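Side-chain contact in fusolin (Unidentified entomopoxvirus, PDB 4OW5), which probably binds chitin and cleaves it oxidatively as a lytic polysaccharide monooxygenase, enhances viral virulence, and crystallizes in vivo into viral spindles: residues S147-Y152 with L194-T199. Sequence-based numbering, arbitrary orientation.
Sequences SFFEIY and LVYRTT
Phe149 drives the far rim of its ring into one face of Tyr196, an edge-to-face pair with centroids 5.0 Å apart and planes at 62°. The touching atoms are CE1 and CZ of Phe149; CZ lies 3.6 Å from Tyr196 CD2, while CE1 is 3.7 Å from Tyr196 CG, so the edge lands on the CB side of the tyrosine ring. In both residues CG sits beside the backbone N, anti to the carbonyl carbon (chi1 -75° in Phe149), an orientation that carries the rings into the gap between two strands whose axes approach to 10.4 Å. Phe138 meets Phe149 edge-to-face and Trp215 stacks on it, completing an aromatic cluster.

Away from this buried pair the fit slackens toward the partly exposed Thr198, where Ile151 CD1 comes only within 4.5 Å of Thr198 CG2, a grazing methyl contact. The hydroxyl end of the tyrosine is buried but polar: Ser147 OG and Tyr196 OH each hydrogen-bond to OE2 of Glu145, which ties the two hydroxyls together, and Ser147 OG is also hydrogen-bonded to Trp215 NE1.

The example illustrates how two sheets join through one edge-to-face ring pair set among other aromatics while polar groups gather at one margin. About 6 Å separates the side chains of Tyr196 and His144, which binds copper or zinc in structures of this protein, though no metal is bound to this chain here. The strands belong to different sheets and cross at -44°, an arrangement characteristic of the fibronectin type III-like beta-sandwich of LPMO_10 proteins.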
ATOM      1  N   SER A 147      19.187 -14.039 -29.088  1.00 11.01           N
ATOM      2  CA  SER A 147      17.994 -13.445 -28.515  1.00 12.33           C
ATOM      3  C   SER A 147      18.344 -12.200 -27.746  1.00 17.54           C
ATOM      4  O   SER A 147      19.530 -11.874 -27.553  1.00 17.48           O
ATOM      5  CB  SER A 147      17.309 -14.450 -27.599  1.00 15.81           C
ATOM      6  OG  SER A 147      18.130 -14.726 -26.474  1.00 14.75           O
ATOM      7  N   PHE A 148      17.316 -11.472 -27.342  1.00 14.11           N
ATOM      8  CA  PHE A 148      17.483 -10.272 -26.523  1.00 13.22           C
ATOM      9  C   PHE A 148      16.269 -10.113 -25.611  1.00 14.81           C
ATOM     10  O   PHE A 148      15.217 -10.726 -25.828  1.00 11.67           O
ATOM     11  CB  PHE A 148      17.683  -9.014 -27.392  1.00 15.00           C
ATOM     12  CG  PHE A 148      16.489  -8.532 -28.181  1.00 15.33           C
ATOM     13  CD1 PHE A 148      16.265  -8.976 -29.471  1.00 16.51           C
ATOM     14  CD2 PHE A 148      15.613  -7.587 -27.651  1.00 16.43           C
ATOM     15  CE1 PHE A 148      15.190  -8.491 -30.216  1.00 14.91           C
ATOM     16  CE2 PHE A 148      14.508  -7.157 -28.380  1.00 16.88           C
ATOM     17  CZ  PHE A 148      14.354  -7.552 -29.687  1.00 13.92           C
ATOM     18  N   PHE A 149      16.421  -9.267 -24.615  1.00  9.27           N
ATOM     19  CA  PHE A 149      15.346  -8.990 -23.661  1.00 10.31           C
ATOM     20  C   PHE A 149      14.996  -7.544 -23.631  1.00 15.94           C
ATOM     21  O   PHE A 149      15.831  -6.686 -23.917  1.00 14.33           O
ATOM     22  CB  PHE A 149      15.765  -9.379 -22.236  1.00 11.81           C
ATOM     23  CG  PHE A 149      15.775 -10.852 -21.954  1.00 13.24           C
ATOM     24  CD1 PHE A 149      16.838 -11.647 -22.359  1.00 16.18           C
ATOM     25  CD2 PHE A 149      14.747 -11.443 -21.230  1.00 15.62           C
ATOM     26  CE1 PHE A 149      16.841 -13.009 -22.098  1.00 16.63           C
ATOM     27  CE2 PHE A 149      14.758 -12.799 -20.963  1.00 17.64           C
ATOM     28  CZ  PHE A 149      15.781 -13.582 -21.435  1.00 16.20           C
ATOM     29  N   GLU A 150      13.757  -7.276 -23.258  1.00 14.02           N
ATOM     30  CA  GLU A 150      13.276  -5.947 -22.931  1.00 12.50           C
ATOM     31  C   GLU A 150      12.534  -6.072 -21.649  1.00 15.63           C
ATOM     32  O   GLU A 150      11.803  -7.042 -21.480  1.00 15.58           O
ATOM     33  CB  GLU A 150      12.402  -5.336 -24.013  1.00 13.21           C
ATOM     34  CG  GLU A 150      13.127  -5.143 -25.308  1.00 20.91           C
ATOM     35  CD  GLU A 150      12.297  -4.487 -26.383  1.00 35.68           C
ATOM     36  OE1 GLU A 150      11.089  -4.798 -26.457  1.00 35.57           O
ATOM     37  OE2 GLU A 150      12.856  -3.706 -27.183  1.00 40.63           O
ATOM     38  N   ILE A 151      12.764  -5.152 -20.714  1.00 12.91           N
ATOM     39  CA  ILE A 151      12.071  -5.155 -19.425  1.00 12.29           C
ATOM     40  C   ILE A 151      11.427  -3.800 -19.283  1.00 15.81           C
ATOM     41  O   ILE A 151      12.064  -2.772 -19.565  1.00 14.61           O
ATOM     42  CB  ILE A 151      13.003  -5.497 -18.239  1.00 14.05           C
ATOM     43  CG1 ILE A 151      13.781  -6.809 -18.495  1.00 12.76           C
ATOM     44  CG2 ILE A 151      12.218  -5.534 -16.905  1.00 11.61           C
ATOM     45  CD1 ILE A 151      14.787  -7.175 -17.372  1.00 20.01           C
ATOM     46  N   TYR A 152      10.160  -3.813 -18.871  1.00 12.86           N
ATOM     47  CA  TYR A 152       9.342  -2.646 -18.647  1.00 11.80           C
ATOM     48  C   TYR A 152       8.785  -2.611 -17.253  1.00 13.13           C
ATOM     49  O   TYR A 152       8.571  -3.655 -16.657  1.00 11.53           O
ATOM     50  CB  TYR A 152       8.163  -2.604 -19.622  1.00 12.74           C
ATOM     51  CG  TYR A 152       8.563  -2.602 -21.076  1.00 14.00           C
ATOM     52  CD1 TYR A 152       8.599  -1.420 -21.803  1.00 17.30           C
ATOM     53  CD2 TYR A 152       8.845  -3.786 -21.746  1.00 14.01           C
ATOM     54  CE1 TYR A 152       8.945  -1.407 -23.146  1.00 18.03           C
ATOM     55  CE2 TYR A 152       9.188  -3.789 -23.092  1.00 15.46           C
ATOM     56  CZ  TYR A 152       9.266  -2.590 -23.784  1.00 23.25           C
ATOM     57  OH  TYR A 152       9.591  -2.541 -25.109  1.00 25.67           O
ATOM     58  N   LEU A 194      21.117 -23.765 -17.077  1.00 16.07           N
ATOM     59  CA  LEU A 194      21.449 -22.405 -17.510  1.00 15.79           C
ATOM     60  C   LEU A 194      20.234 -21.487 -17.282  1.00 16.86           C
ATOM     61  O   LEU A 194      19.094 -21.910 -17.451  1.00 17.33           O
ATOM     62  CB  LEU A 194      21.852 -22.364 -18.989  1.00 15.94           C
ATOM     63  CG  LEU A 194      23.131 -23.115 -19.388  1.00 20.15           C
ATOM     64  CD1 LEU A 194      23.334 -23.052 -20.870  1.00 21.63           C
ATOM     65  CD2 LEU A 194      24.327 -22.560 -18.677  1.00 17.45           C
ATOM     66  N   VAL A 195      20.486 -20.257 -16.883  1.00 13.26           N
ATOM     67  CA  VAL A 195      19.474 -19.217 -16.695  1.00 12.94           C
ATOM     68  C   VAL A 195      19.978 -17.944 -17.353  1.00 16.99           C
ATOM     69  O   VAL A 195      21.172 -17.824 -17.649  1.00 18.88           O
ATOM     70  CB  VAL A 195      19.159 -18.970 -15.191  1.00 16.53           C
ATOM     71  CG1 VAL A 195      18.434 -20.159 -14.563  1.00 16.77           C
ATOM     72  CG2 VAL A 195      20.418 -18.623 -14.397  1.00 16.57           C
ATOM     73  N   TYR A 196      19.087 -16.988 -17.545  1.00 13.42           N
ATOM     74  CA  TYR A 196      19.422 -15.635 -17.939  1.00 13.16           C
ATOM     75  C   TYR A 196      19.332 -14.812 -16.680  1.00 18.27           C
ATOM     76  O   TYR A 196      18.287 -14.844 -16.030  1.00 17.03           O
ATOM     77  CB  TYR A 196      18.492 -15.076 -18.987  1.00 14.10           C
ATOM     78  CG  TYR A 196      18.591 -15.736 -20.337  1.00 14.75           C
ATOM     79  CD1 TYR A 196      19.539 -15.331 -21.252  1.00 16.41           C
ATOM     80  CD2 TYR A 196      17.633 -16.644 -20.756  1.00 16.41           C
ATOM     81  CE1 TYR A 196      19.614 -15.903 -22.517  1.00 16.10           C
ATOM     82  CE2 TYR A 196      17.704 -17.241 -22.008  1.00 17.31           C
ATOM     83  CZ  TYR A 196      18.716 -16.890 -22.879  1.00 20.63           C
ATOM     84  OH  TYR A 196      18.753 -17.467 -24.119  1.00 21.69           O
ATOM     85  N   ARG A 197      20.414 -14.128 -16.294  1.00 15.74           N
ATOM     86  CA  ARG A 197      20.421 -13.248 -15.117  1.00 15.60           C
ATOM     87  C   ARG A 197      20.991 -11.898 -15.421  1.00 22.21           C
ATOM     88  O   ARG A 197      22.022 -11.817 -16.061  1.00 21.89           O
ATOM     89  CB  ARG A 197      21.242 -13.800 -13.969  1.00 16.75           C
ATOM     90  CG  ARG A 197      20.700 -14.971 -13.259  1.00 15.72           C
ATOM     91  CD  ARG A 197      21.423 -15.160 -11.928  1.00 23.94           C
ATOM     92  NE  ARG A 197      22.883 -15.268 -12.038  1.00 24.74           N
ATOM     93  CZ  ARG A 197      23.593 -16.401 -12.081  1.00 29.62           C
ATOM     94  NH1 ARG A 197      22.989 -17.577 -12.033  1.00 17.69           N
ATOM     95  NH2 ARG A 197      24.917 -16.359 -12.160  1.00 20.10           N
ATOM     96  N   THR A 198      20.390 -10.849 -14.874  1.00 21.02           N
ATOM     97  CA  THR A 198      20.879  -9.478 -15.027  1.00 23.11           C
ATOM     98  C   THR A 198      20.364  -8.627 -13.861  1.00 24.87           C
ATOM     99  O   THR A 198      19.275  -8.879 -13.388  1.00 23.82           O
ATOM    100  CB  THR A 198      20.433  -8.888 -16.399  1.00 32.13           C
ATOM    101  OG1 THR A 198      21.198  -7.732 -16.691  1.00 40.94           O
ATOM    102  CG2 THR A 198      18.945  -8.547 -16.468  1.00 32.92           C
ATOM    103  N   THR A 199      21.109  -7.603 -13.454  1.00 23.58           N
ATOM    104  CA  THR A 199      20.684  -6.644 -12.450  1.00 22.11           C
ATOM    105  C   THR A 199      20.160  -5.426 -13.156  1.00 25.85           C
ATOM    106  O   THR A 199      20.838  -4.858 -14.024  1.00 24.25           O
ATOM    107  CB  THR A 199      21.809  -6.293 -11.474  1.00 21.65           C
ATOM    108  OG1 THR A 199      22.170  -7.480 -10.785  1.00 28.80           O
ATOM    109  CG2 THR A 199      21.378  -5.254 -10.428  1.00 19.86           C
TER